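Local coordinates for 4-hydroxy-tetrahydrodipicolinate synthase (Methanocaldococcus jannaschii DSM 2661, PDB 2YXG), which probably catalyses the condensation of pyruvate with aspartate-beta-semialdehyde to 4-hydroxy-tetrahydrodipicolinate, a step in lysine biosynthesis, at residues 5-10 and 33-38; 26-31 and 63-68; 58-63 and 92-97; 213-218 and 228-233. All blocks are in the same frame, centred on the assembly; numbering follows the deposited sequence.

How the interactions relate
Interaction 1 lies deepest, joining the first two strands of the TIM barrel, and it combines a backbone hydrogen bond, a bridging water and a tyrosine ring. Interactions 2 and 3 lie further out and are partly buried; both use helix 52-66, which meets helix 20-32 in the first and helix 81-94 in the second. Interaction 2 is methyl against methyl, while interaction 3 also uses a glutamate CG and main-chain atoms at a helix end. I38 ties interaction 1 to both, packing on I27 and V62. Interaction 4 is a buried helix pair on another part of the barrel wall and brings in methionine sulfur. It touches interaction 1 through V213 and V216 against V5 but does not touch interactions 2 and 3.

Interaction 1: residues 5-10 and 33-38; sequences VYPAII and NGVSGI
V5, Y6 and P7 lie against V35, S36 and G37 where strands 4-7 and 37-40 run parallel and close the TIM barrel. The Y6 ring fills a hollow floored by S36 and G37: CB of S36 sits over one ring face as a CH-pi contact, 3.7 Å above the plane and offset toward the rim. CD1 of Y6 lies 3.4 Å from CA of G37, where any CB would clash with CD1 of Y6. The hydroxyl of Y6 is hydrogen-bonded to K3 N and Q71 OE1, and the ring packs near I201, predicted to bind pyruvate. An alanine at Y6 would probably take the ring from CB of S36 and CA of G37, and leave K3 N and Q71 OE1 without the hydroxyl. At the next residue, CG of P7 rests 3.7 Å from CG1 of V35. Further along, CG2 of I38 is a knob against CG1, CG2 and CD1 of I9, with CG2 of I9 at 3.9 Å. The loop before strand 37-40 is held to strand 4-7 by S36 N, which gives V5 O a 2.9 Å bond. S36 OG is also hydrogen-bonded to K3 O, and a water accepts from V5 N and donates to S36 OG at 3.0 Å.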
# COMPACT_ATOMS: atom_id res chain seq x y z
N VAL A 5 -28.40 -10.18 9.57
CA VAL A 5 -27.36 -9.66 10.47
C VAL A 5 -26.91 -10.70 11.47
O VAL A 5 -27.78 -11.26 12.19
CB VAL A 5 -27.88 -8.44 11.27
CG1 VAL A 5 -26.93 -8.06 12.39
CG2 VAL A 5 -28.16 -7.29 10.31
N TYR A 6 -25.58 -10.93 11.53
CA TYR A 6 -24.95 -11.88 12.50
C TYR A 6 -23.88 -11.20 13.33
O TYR A 6 -22.76 -11.00 12.85
CB TYR A 6 -24.31 -13.09 11.81
CG TYR A 6 -25.25 -13.87 10.91
CD1 TYR A 6 -25.78 -15.08 11.33
CD2 TYR A 6 -25.57 -13.40 9.61
CE1 TYR A 6 -26.66 -15.82 10.50
CE2 TYR A 6 -26.41 -14.13 8.76
CZ TYR A 6 -26.97 -15.33 9.22
OH TYR A 6 -27.82 -16.06 8.40
N PRO A 7 -24.20 -10.81 14.55
CA PRO A 7 -23.14 -10.09 15.25
C PRO A 7 -22.02 -11.00 15.65
O PRO A 7 -22.27 -12.17 16.00
CB PRO A 7 -23.81 -9.54 16.52
CG PRO A 7 -25.23 -10.21 16.54
CD PRO A 7 -25.48 -10.90 15.28
N ALA A 8 -20.80 -10.46 15.59
CA ALA A 8 -19.62 -11.18 16.05
C ALA A 8 -19.51 -10.80 17.50
O ALA A 8 -19.15 -9.65 17.86
CB ALA A 8 -18.37 -10.76 15.24
N ILE A 9 -19.94 -11.72 18.36
CA ILE A 9 -20.09 -11.38 19.76
C ILE A 9 -18.77 -11.28 20.47
O ILE A 9 -17.81 -12.02 20.15
CB ILE A 9 -21.03 -12.31 20.54
CG1 ILE A 9 -20.54 -13.76 20.51
CG2 ILE A 9 -22.50 -12.08 20.06
CD1 ILE A 9 -21.05 -14.63 21.68
N ILE A 10 -18.71 -10.34 21.41
CA ILE A 10 -17.58 -10.31 22.28
C ILE A 10 -17.62 -11.47 23.25
O ILE A 10 -18.67 -12.08 23.50
CB ILE A 10 -17.49 -8.99 23.05
CG1 ILE A 10 -18.70 -8.87 24.02
CG2 ILE A 10 -17.37 -7.84 22.05
CD1 ILE A 10 -18.38 -8.19 25.33
N ASN A 33 -33.60 -8.71 19.77
CA ASN A 33 -33.58 -7.61 18.84
C ASN A 33 -33.55 -8.02 17.37
O ASN A 33 -33.34 -7.17 16.49
CB ASN A 33 -32.51 -6.60 19.24
CG ASN A 33 -32.95 -5.80 20.47
OD1 ASN A 33 -32.53 -6.06 21.62
ND2 ASN A 33 -33.85 -4.88 20.23
N GLY A 34 -33.77 -9.31 17.11
CA GLY A 34 -34.06 -9.73 15.75
C GLY A 34 -32.89 -10.14 14.88
O GLY A 34 -33.09 -10.36 13.69
N VAL A 35 -31.72 -10.34 15.48
CA VAL A 35 -30.56 -10.86 14.73
C VAL A 35 -30.86 -12.25 14.07
O VAL A 35 -31.70 -13.01 14.56
CB VAL A 35 -29.22 -10.88 15.58
CG1 VAL A 35 -28.87 -9.46 16.12
CG2 VAL A 35 -29.23 -11.92 16.71
N SER A 36 -30.21 -12.56 12.94
CA SER A 36 -30.38 -13.90 12.30
C SER A 36 -29.58 -15.03 12.94
O SER A 36 -29.90 -16.22 12.80
CB SER A 36 -29.97 -13.85 10.84
OG SER A 36 -30.78 -12.98 10.13
N GLY A 37 -28.50 -14.67 13.60
CA GLY A 37 -27.58 -15.64 14.13
C GLY A 37 -26.45 -14.95 14.88
O GLY A 37 -26.37 -13.71 14.92
N ILE A 38 -25.60 -15.78 15.48
CA ILE A 38 -24.53 -15.33 16.32
C ILE A 38 -23.21 -15.99 15.88
O ILE A 38 -23.16 -17.19 15.65
CB ILE A 38 -24.87 -15.64 17.81
CG1 ILE A 38 -26.04 -14.71 18.23
CG2 ILE A 38 -23.64 -15.53 18.72
CD1 ILE A 38 -26.27 -14.54 19.73
O HOH W 1 -31.26 -10.14 10.79

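Interaction 2: residues 26-31 and 63-68; sequences NINFLI and VDVVNG
No ring lies between I27 and the valines V65 and V66, and the one flat group, the N28 side chain, only borders V65. The meeting of helices 20-32 and 52-66, neighbours on the outside of the TIM barrel with strand 37-40 between them in the chain, is therefore one of branched aliphatic groups. CG2 of I27, anti to its backbone N (chi1 -64° places CG1 beside that N instead), points into the notch between two neighbouring valines. One wall of the notch is CG1 of V65, 3.7 Å from CG2 of I27. The other is CG2 of V66, 3.6 Å from the same methyl, and here the two side chains cross at about a right angle. One turn on, I31 reaches the same valine with its end: CD1 of I31 stands 4.1 Å from CG2 of V66, so that this methyl group has an isoleucine from each of two successive turns against it. The valines belong to the last turn of helix 52-66, whose carbonyls V65 O and V66 O take hydrogen bonds from the guanidinium of R69. On the barrel side, I38 of strand 37-40 packs on I27, and V72 of strand 71-75 on V66. Helix 20-32 also meets helix 209-221, with F29 and L30 resting on P209.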
# COMPACT_ATOMS: atom_id res chain seq x y z
N ASN A 26 -25.99 -11.23 26.99
CA ASN A 26 -25.72 -10.60 25.65
C ASN A 26 -26.43 -11.34 24.53
O ASN A 26 -27.07 -10.75 23.67
CB ASN A 26 -24.23 -10.53 25.32
CG ASN A 26 -23.51 -9.53 26.13
OD1 ASN A 26 -24.11 -8.63 26.68
ND2 ASN A 26 -22.18 -9.67 26.21
N ILE A 27 -26.35 -12.66 24.58
CA ILE A 27 -27.03 -13.48 23.58
C ILE A 27 -28.52 -13.21 23.48
O ILE A 27 -29.04 -12.92 22.39
CB ILE A 27 -26.77 -14.96 23.79
CG1 ILE A 27 -25.26 -15.19 23.57
CG2 ILE A 27 -27.59 -15.80 22.78
CD1 ILE A 27 -24.75 -16.57 23.84
N ASN A 28 -29.20 -13.26 24.61
CA ASN A 28 -30.66 -12.97 24.61
C ASN A 28 -30.99 -11.55 24.20
O ASN A 28 -31.99 -11.33 23.50
CB ASN A 28 -31.24 -13.24 26.00
CG ASN A 28 -31.32 -14.69 26.29
OD1 ASN A 28 -31.04 -15.13 27.41
ND2 ASN A 28 -31.71 -15.48 25.28
N PHE A 29 -30.17 -10.58 24.61
CA PHE A 29 -30.32 -9.22 24.10
C PHE A 29 -30.32 -9.14 22.56
O PHE A 29 -31.15 -8.49 21.96
CB PHE A 29 -29.25 -8.28 24.67
CG PHE A 29 -29.28 -6.89 24.08
CD1 PHE A 29 -30.35 -6.02 24.32
CD2 PHE A 29 -28.21 -6.43 23.32
CE1 PHE A 29 -30.35 -4.66 23.80
CE2 PHE A 29 -28.18 -5.11 22.80
CZ PHE A 29 -29.27 -4.22 23.04
N LEU A 30 -29.39 -9.83 21.91
CA LEU A 30 -29.30 -9.76 20.45
C LEU A 30 -30.45 -10.52 19.79
O LEU A 30 -31.02 -10.07 18.79
CB LEU A 30 -27.97 -10.34 20.04
CG LEU A 30 -26.77 -9.65 20.71
CD1 LEU A 30 -25.44 -10.45 20.51
CD2 LEU A 30 -26.61 -8.16 20.25
N ILE A 31 -30.77 -11.69 20.35
CA ILE A 31 -31.91 -12.48 19.84
C ILE A 31 -33.21 -11.68 19.95
O ILE A 31 -33.96 -11.64 18.98
CB ILE A 31 -32.03 -13.90 20.48
CG1 ILE A 31 -30.74 -14.72 20.24
CG2 ILE A 31 -33.36 -14.65 19.97
CD1 ILE A 31 -30.75 -16.14 20.89
N VAL A 63 -24.18 -22.27 21.90
CA VAL A 63 -25.12 -23.30 21.38
C VAL A 63 -26.28 -23.53 22.36
O VAL A 63 -27.44 -23.44 21.95
CB VAL A 63 -24.40 -24.64 21.07
CG1 VAL A 63 -25.41 -25.80 20.83
CG2 VAL A 63 -23.49 -24.49 19.89
N ASP A 64 -25.95 -23.74 23.64
CA ASP A 64 -26.91 -24.10 24.69
C ASP A 64 -27.92 -22.94 24.94
O ASP A 64 -29.14 -23.16 25.04
CB ASP A 64 -26.17 -24.49 26.01
CG ASP A 64 -25.34 -25.87 25.92
OD1 ASP A 64 -25.29 -26.58 24.88
OD2 ASP A 64 -24.73 -26.26 26.96
N VAL A 65 -27.39 -21.72 25.08
CA VAL A 65 -28.24 -20.60 25.36
C VAL A 65 -29.09 -20.32 24.15
O VAL A 65 -30.30 -20.11 24.27
CB VAL A 65 -27.42 -19.32 25.66
CG1 VAL A 65 -28.37 -18.05 25.63
CG2 VAL A 65 -26.64 -19.46 26.98
N VAL A 66 -28.47 -20.29 22.98
CA VAL A 66 -29.25 -20.03 21.78
C VAL A 66 -30.34 -21.06 21.60
O VAL A 66 -31.49 -20.69 21.29
CB VAL A 66 -28.39 -19.94 20.50
CG1 VAL A 66 -29.29 -20.01 19.27
CG2 VAL A 66 -27.49 -18.65 20.52
N ASN A 67 -29.98 -22.34 21.79
CA ASN A 67 -31.01 -23.39 21.79
C ASN A 67 -31.85 -23.35 20.52
O ASN A 67 -33.06 -23.39 20.61
CB ASN A 67 -31.97 -23.24 23.00
CG ASN A 67 -32.70 -24.57 23.36
OD1 ASN A 67 -33.78 -24.55 23.96
ND2 ASN A 67 -32.12 -25.72 22.99
N GLY A 68 -31.20 -23.29 19.36
CA GLY A 68 -31.86 -23.35 18.08
C GLY A 68 -32.73 -22.16 17.68
O GLY A 68 -33.34 -22.20 16.61

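Interaction 3: residues 58-63 and 92-97; sequences VIEKVV and EDVGAD
V94 sets one methyl group against I59 and the other against E60. Its chi1 of 76° puts CG1 between the backbone N and the carbonyl carbon, the crowded position, and from there CG1 lies 3.6 Å from CG2 of I59. The other methyl, CG2, turns to the aliphatic part of the glutamate, at 3.6 Å from CG of E60, the two side chains crossing at about a right angle. The carboxylate of E60 is engaged away from this packing, in a long and weak ion pair with K57. One turn further along helix 52-66, V63 straddles the end of the partner helix. Its CG1 rests against a main-chain oxygen, 3.6 Å from V94 O, while CG2 reaches past the helix end to lie 3.7 Å from A96 N. The closest of these contacts are with main-chain atoms, and they are possible because helix 81-94 stops here in a Schellman motif, with G95 in positive phi (110°). A side chain on G95 would point toward helix 52-66, its CB only about 3.0 Å from CG1 of V63. The pair thus joins two helices on the outside of the TIM barrel. Helix 52-66 and the loop after helix 81-94 rest on strand 71-75: I59 and A96 pack on A74, and V63 on V72. Beyond G95 the chain turns inward to strand 98-102, with D97 OD2 hydrogen-bonded to V72 N, while another side of helix 52-66 leans on helix 20-32 through V58, K61 and V62.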
# COMPACT_ATOMS: atom_id res chain seq x y z
N VAL A 58 -16.82 -21.60 25.50
CA VAL A 58 -17.62 -20.46 24.98
C VAL A 58 -18.58 -20.90 23.88
O VAL A 58 -19.73 -20.56 23.94
CB VAL A 58 -16.81 -19.22 24.50
CG1 VAL A 58 -17.77 -18.22 23.82
CG2 VAL A 58 -16.09 -18.56 25.67
N ILE A 59 -18.11 -21.65 22.88
CA ILE A 59 -19.01 -22.16 21.82
C ILE A 59 -20.18 -22.98 22.41
O ILE A 59 -21.37 -22.77 22.06
CB ILE A 59 -18.24 -22.94 20.72
CG1 ILE A 59 -17.38 -21.99 19.88
CG2 ILE A 59 -19.22 -23.67 19.76
CD1 ILE A 59 -16.29 -22.67 19.06
N GLU A 60 -19.84 -23.88 23.34
CA GLU A 60 -20.79 -24.70 24.09
C GLU A 60 -21.84 -23.82 24.75
O GLU A 60 -23.04 -24.08 24.62
CB GLU A 60 -20.02 -25.49 25.16
CG GLU A 60 -20.58 -26.89 25.45
CD GLU A 60 -20.43 -27.33 26.92
OE1 GLU A 60 -20.14 -26.47 27.81
OE2 GLU A 60 -20.60 -28.54 27.19
N LYS A 61 -21.40 -22.77 25.45
CA LYS A 61 -22.37 -21.91 26.13
C LYS A 61 -23.31 -21.24 25.09
O LYS A 61 -24.56 -21.18 25.27
CB LYS A 61 -21.68 -20.90 27.03
CG LYS A 61 -22.64 -19.93 27.75
CD LYS A 61 -23.22 -20.58 29.05
CE LYS A 61 -24.44 -19.81 29.59
NZ LYS A 61 -24.89 -20.34 30.91
N VAL A 62 -22.73 -20.82 23.97
CA VAL A 62 -23.53 -20.15 22.94
C VAL A 62 -24.61 -21.08 22.30
O VAL A 62 -25.79 -20.69 22.15
CB VAL A 62 -22.62 -19.51 21.85
CG1 VAL A 62 -23.47 -18.86 20.76
CG2 VAL A 62 -21.73 -18.44 22.51
N VAL A 63 -24.18 -22.27 21.90
CA VAL A 63 -25.12 -23.30 21.38
C VAL A 63 -26.28 -23.53 22.36
O VAL A 63 -27.44 -23.44 21.95
CB VAL A 63 -24.40 -24.64 21.07
CG1 VAL A 63 -25.41 -25.80 20.83
CG2 VAL A 63 -23.49 -24.49 19.89
N GLU A 92 -18.87 -28.97 15.13
CA GLU A 92 -19.96 -29.82 14.63
C GLU A 92 -20.52 -30.70 15.75
O GLU A 92 -21.72 -30.72 16.01
CB GLU A 92 -19.51 -30.66 13.45
CG GLU A 92 -20.68 -31.41 12.76
CD GLU A 92 -20.24 -32.08 11.49
OE1 GLU A 92 -19.25 -32.83 11.52
OE2 GLU A 92 -20.86 -31.85 10.46
N ASP A 93 -19.60 -31.35 16.45
CA ASP A 93 -19.89 -32.23 17.56
C ASP A 93 -20.65 -31.51 18.63
O ASP A 93 -21.52 -32.09 19.22
CB ASP A 93 -18.59 -32.76 18.18
CG ASP A 93 -17.86 -33.81 17.32
OD1 ASP A 93 -18.39 -34.27 16.25
OD2 ASP A 93 -16.72 -34.19 17.75
N VAL A 94 -20.32 -30.26 18.91
CA VAL A 94 -20.98 -29.56 20.00
C VAL A 94 -22.37 -29.01 19.62
O VAL A 94 -23.11 -28.61 20.50
CB VAL A 94 -20.07 -28.47 20.66
CG1 VAL A 94 -19.97 -27.20 19.77
CG2 VAL A 94 -20.58 -28.10 22.01
N GLY A 95 -22.73 -28.96 18.34
CA GLY A 95 -24.10 -28.47 18.00
C GLY A 95 -24.24 -27.14 17.30
O GLY A 95 -25.36 -26.65 17.13
N ALA A 96 -23.11 -26.55 16.85
CA ALA A 96 -23.18 -25.31 16.02
C ALA A 96 -23.83 -25.62 14.70
O ALA A 96 -23.88 -26.78 14.28
CB ALA A 96 -21.82 -24.67 15.81
N ASP A 97 -24.36 -24.57 14.08
CA ASP A 97 -24.99 -24.69 12.79
C ASP A 97 -24.03 -24.52 11.62
O ASP A 97 -24.31 -25.00 10.54
CB ASP A 97 -26.12 -23.66 12.71
CG ASP A 97 -27.15 -23.89 13.77
OD1 ASP A 97 -27.87 -24.92 13.61
OD2 ASP A 97 -27.21 -23.12 14.77

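Interaction 4: residues 213-218 and 228-233; sequences VEMVNY and REIHYK
In M215, chi1 of -179° sets CG anti to the backbone N, close to CB of I230; chi2 continues the chain in extended form, bringing SD to H231, and only the methyl end is bent aside. The two residues that receive it belong to the second arm of a helical hairpin, helices 209-221 and 224-240 joined by a short turn. The axes of the two segments come within 9.0 Å and run roughly antiparallel, at 143° between their directions. CG2 of I230, anti to its own backbone N, meets the base of the methionine: CB of M215 is 3.5 Å away, a tight approach for two carbons. Farther out, the sulfur settles over the backbone of the next residue, with SD of M215 3.6 Å from CA of H231. It lies at the edge of the H231 ring, 5.4 Å from the centroid. An alanine in place of M215 would probably open a gap beside H231, losing the sulfur that packs on its backbone and ring edge, as well as the CG contact with I230. The hairpin joins the barrel to the subunit interface: V213 and V216 pack back on V5 of strand 4-7, while R228 and Y232 are hydrogen-bonded to A194 O and L195 O of the second subunit. At the other branch of I230, CD1 of I230 comes to the edge of the Y218 ring, 4.2 Å from CE2 of Y218.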
# COMPACT_ATOMS: atom_id res chain seq x y z
N VAL A 213 -30.26 -4.62 12.11
CA VAL A 213 -31.22 -5.54 11.50
C VAL A 213 -32.19 -4.82 10.58
O VAL A 213 -32.48 -5.25 9.45
CB VAL A 213 -32.02 -6.33 12.57
CG1 VAL A 213 -33.34 -6.86 12.00
CG2 VAL A 213 -31.10 -7.42 13.23
N GLU A 214 -32.71 -3.70 11.04
CA GLU A 214 -33.68 -3.08 10.21
C GLU A 214 -33.03 -2.39 8.99
O GLU A 214 -33.60 -2.44 7.89
CB GLU A 214 -34.67 -2.25 11.03
CG GLU A 214 -34.31 -0.86 11.34
CD GLU A 214 -35.57 -0.07 11.89
OE1 GLU A 214 -36.08 -0.44 13.03
OE2 GLU A 214 -36.04 0.90 11.17
N MET A 215 -31.80 -1.86 9.15
CA MET A 215 -31.13 -1.24 7.99
C MET A 215 -30.87 -2.32 6.93
O MET A 215 -31.11 -2.11 5.75
CB MET A 215 -29.77 -0.65 8.39
CG MET A 215 -29.02 0.05 7.22
SD MET A 215 -27.30 0.35 7.66
CE MET A 215 -26.65 -1.30 7.32
N VAL A 216 -30.40 -3.47 7.38
CA VAL A 216 -30.13 -4.61 6.53
C VAL A 216 -31.38 -5.16 5.83
O VAL A 216 -31.36 -5.38 4.64
CB VAL A 216 -29.31 -5.69 7.34
CG1 VAL A 216 -29.14 -6.97 6.55
CG2 VAL A 216 -27.91 -5.13 7.61
N ASN A 217 -32.47 -5.33 6.56
CA ASN A 217 -33.75 -5.73 5.94
C ASN A 217 -34.20 -4.73 4.89
O ASN A 217 -34.71 -5.14 3.83
CB ASN A 217 -34.84 -5.92 6.99
CG ASN A 217 -34.69 -7.21 7.78
OD1 ASN A 217 -34.06 -8.17 7.31
ND2 ASN A 217 -35.26 -7.25 8.97
N TYR A 218 -34.02 -3.42 5.14
CA TYR A 218 -34.36 -2.43 4.07
C TYR A 218 -33.48 -2.62 2.83
O TYR A 218 -33.98 -2.61 1.70
CB TYR A 218 -34.21 -0.97 4.52
CG TYR A 218 -35.30 -0.48 5.43
CD1 TYR A 218 -36.65 -0.70 5.13
CD2 TYR A 218 -34.97 0.24 6.59
CE1 TYR A 218 -37.65 -0.25 5.99
CE2 TYR A 218 -35.96 0.72 7.45
CZ TYR A 218 -37.29 0.48 7.16
OH TYR A 218 -38.28 0.99 8.04
N ARG A 228 -30.32 3.91 3.80
CA ARG A 228 -29.37 5.02 3.87
C ARG A 228 -29.56 5.85 5.11
O ARG A 228 -28.60 6.31 5.73
CB ARG A 228 -29.59 5.94 2.70
CG ARG A 228 -28.69 5.78 1.53
CD ARG A 228 -29.10 6.86 0.52
NE ARG A 228 -29.16 6.20 -0.75
CZ ARG A 228 -30.19 6.11 -1.57
NH1 ARG A 228 -31.32 6.74 -1.36
NH2 ARG A 228 -30.01 5.39 -2.66
N GLU A 229 -30.81 6.07 5.46
CA GLU A 229 -31.14 6.84 6.61
C GLU A 229 -30.50 6.24 7.89
O GLU A 229 -29.95 6.95 8.74
CB GLU A 229 -32.68 6.95 6.78
CG GLU A 229 -33.03 8.12 7.74
CD GLU A 229 -34.17 7.80 8.73
OE1 GLU A 229 -35.38 7.86 8.31
OE2 GLU A 229 -33.83 7.51 9.92
N ILE A 230 -30.60 4.93 8.05
CA ILE A 230 -30.01 4.28 9.22
C ILE A 230 -28.48 4.18 9.11
O ILE A 230 -27.78 4.37 10.07
CB ILE A 230 -30.62 2.85 9.42
CG1 ILE A 230 -32.14 2.95 9.68
CG2 ILE A 230 -29.89 2.07 10.54
CD1 ILE A 230 -32.74 1.61 10.06
N HIS A 231 -27.98 3.91 7.92
CA HIS A 231 -26.53 3.89 7.68
C HIS A 231 -25.86 5.22 8.12
O HIS A 231 -24.87 5.20 8.84
CB HIS A 231 -26.28 3.64 6.19
CG HIS A 231 -24.84 3.68 5.80
ND1 HIS A 231 -24.21 4.83 5.35
CD2 HIS A 231 -23.89 2.70 5.79
CE1 HIS A 231 -22.95 4.56 5.07
NE2 HIS A 231 -22.73 3.27 5.34
N TYR A 232 -26.41 6.35 7.68
CA TYR A 232 -25.85 7.66 8.04
C TYR A 232 -26.09 8.05 9.47
O TYR A 232 -25.26 8.72 10.04
CB TYR A 232 -26.27 8.79 7.09
CG TYR A 232 -25.57 8.60 5.78
CD1 TYR A 232 -24.16 8.74 5.72
CD2 TYR A 232 -26.26 8.19 4.63
CE1 TYR A 232 -23.48 8.51 4.55
CE2 TYR A 232 -25.57 7.98 3.44
CZ TYR A 232 -24.18 8.12 3.42
OH TYR A 232 -23.46 7.89 2.32
N LYS A 233 -27.21 7.64 10.06
CA LYS A 233 -27.40 7.89 11.49
C LYS A 233 -26.34 7.13 12.34
O LYS A 233 -25.89 7.63 13.37
CB LYS A 233 -28.84 7.51 11.92
CG LYS A 233 -29.06 7.47 13.44
CD LYS A 233 -30.50 7.03 13.76
CE LYS A 233 -30.62 5.59 14.36
NZ LYS A 233 -31.89 5.31 15.23